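Local coordinates for AimR transcriptional regulator (Bacillus phage phi3T, PDB 5ZVV), which activates transcription of the aimX locus as a homodimer, apparently favouring the lytic cycle until the arbitrium peptide converts it to an inactive monomer, at the interface of chains A and B. Sequence-based numbering; all coordinates share one arbitrary frame. Chains: chain A/B, AimR transcriptional regulator.

The interface of chains A and B. Residues chain A 376, 379-380; chain B 345, 348, 372, 377, 380.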
# COMPACT_ATOMS: atom_id res chain seq x y z
N LEU A 376 21.02 18.30 8.89
CA LEU A 376 21.05 16.97 8.30
C LEU A 376 20.14 16.02 9.06
O LEU A 376 19.43 15.21 8.45
CB LEU A 376 22.48 16.43 8.26
CG LEU A 376 23.47 17.23 7.42
CD1 LEU A 376 24.78 16.47 7.27
CD2 LEU A 376 22.88 17.55 6.05
N LEU A 379 16.66 16.65 8.06
CA LEU A 379 16.37 16.05 6.76
C LEU A 379 16.18 14.54 6.87
O LEU A 379 15.37 13.97 6.12
CB LEU A 379 17.49 16.38 5.77
CG LEU A 379 17.67 17.86 5.42
CD1 LEU A 379 18.89 18.04 4.53
CD2 LEU A 379 16.42 18.41 4.74
N ILE A 380 16.89 13.89 7.79
CA ILE A 380 16.73 12.45 7.96
C ILE A 380 15.36 12.12 8.54
O ILE A 380 14.76 11.10 8.18
CB ILE A 380 17.87 11.89 8.85
CG1 ILE A 380 19.22 12.10 8.17
CG2 ILE A 380 17.66 10.41 9.14
CD1 ILE A 380 20.40 11.79 9.07
N TYR B 345 19.05 21.93 0.49
CA TYR B 345 18.06 21.43 1.45
C TYR B 345 16.66 21.46 0.85
O TYR B 345 15.90 20.50 1.01
CB TYR B 345 18.11 22.26 2.73
CG TYR B 345 19.42 22.17 3.49
CD1 TYR B 345 20.28 21.10 3.32
CD2 TYR B 345 19.79 23.17 4.38
CE1 TYR B 345 21.48 21.02 4.00
CE2 TYR B 345 20.98 23.10 5.07
CZ TYR B 345 21.82 22.03 4.88
OH TYR B 345 23.01 21.96 5.57
N ILE B 348 16.40 18.67 -1.60
CA ILE B 348 16.20 17.41 -0.88
C ILE B 348 14.75 17.26 -0.46
O ILE B 348 14.14 16.20 -0.66
CB ILE B 348 17.16 17.33 0.32
CG1 ILE B 348 18.58 17.04 -0.15
CG2 ILE B 348 16.68 16.28 1.32
CD1 ILE B 348 19.62 17.20 0.93
N ALA B 372 30.04 17.80 4.18
CA ALA B 372 28.97 17.28 5.02
C ALA B 372 29.25 15.83 5.39
O ALA B 372 29.92 15.10 4.66
CB ALA B 372 27.62 17.40 4.32
N LEU B 377 24.29 11.85 5.12
CA LEU B 377 23.76 12.03 3.77
C LEU B 377 23.19 10.73 3.22
O LEU B 377 22.16 10.73 2.54
CB LEU B 377 24.86 12.56 2.84
CG LEU B 377 25.45 13.92 3.22
CD1 LEU B 377 26.67 14.23 2.38
CD2 LEU B 377 24.41 15.02 3.07
N ILE B 380 19.88 10.39 4.57
CA ILE B 380 18.89 11.25 3.92
C ILE B 380 18.34 10.58 2.66
O ILE B 380 17.17 10.77 2.31
CB ILE B 380 19.51 12.63 3.60
CG1 ILE B 380 19.95 13.33 4.89
CG2 ILE B 380 18.52 13.50 2.84
CD1 ILE B 380 20.69 14.63 4.65
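A:Leu379 reaches into chain B between B:Tyr345, B:Ile348 and B:Ile380, and this part of the dimer interface is built from apolar side chains. The two branches of the leucine divide the work. CD1 comes obliquely over the rim of one ring face of B:Tyr345, 3.6 Å from its CD1 with CE1 a little farther off, the two side chains crossing at about a right angle; it also lies 3.8 Å from CD1 of B:Ile348. CD2 faces the other branch of that isoleucine, its CG2, at 4.0 Å. A forked leucine suits this place because it can fill two directions at once, while the rigid tyrosine ring presents its CD1–CE1 side to the methyl.

Aliphatic packing continues around B:Ile380. Its CG1 sits 3.6 Å from CG1 of A:Ile380, the same residue of the partner, and these side chains are also nearly perpendicular. With CG1 of B:Ile380 beside the backbone N (chi1 -61°) and the chain extended beyond it, CD1 is carried over to A:Leu379 CB, 3.8 Å away, and to A:Leu376 CD2, 3.9 Å away. The beta-branched residue thus has a stiff stem close to the helix and a longer arm that fits between two leucines one helical turn apart.

Looser contacts, at 4.2 Å, involve the branches of A:Leu376: CD2 with CD2 of B:Leu377, and CD1 with CB of B:Ala372, whose small methyl probably leaves room for the leucine branch.

The C-terminal helices 374-380 of both subunits meet here, with chain B adding helix 341-353 and the loop residue B:Ala372. The isoleucine pair lies near the two-fold axis as its own counterpart; the other contacts have twins, joining the subunits at their C-terminal ends in the active dimer.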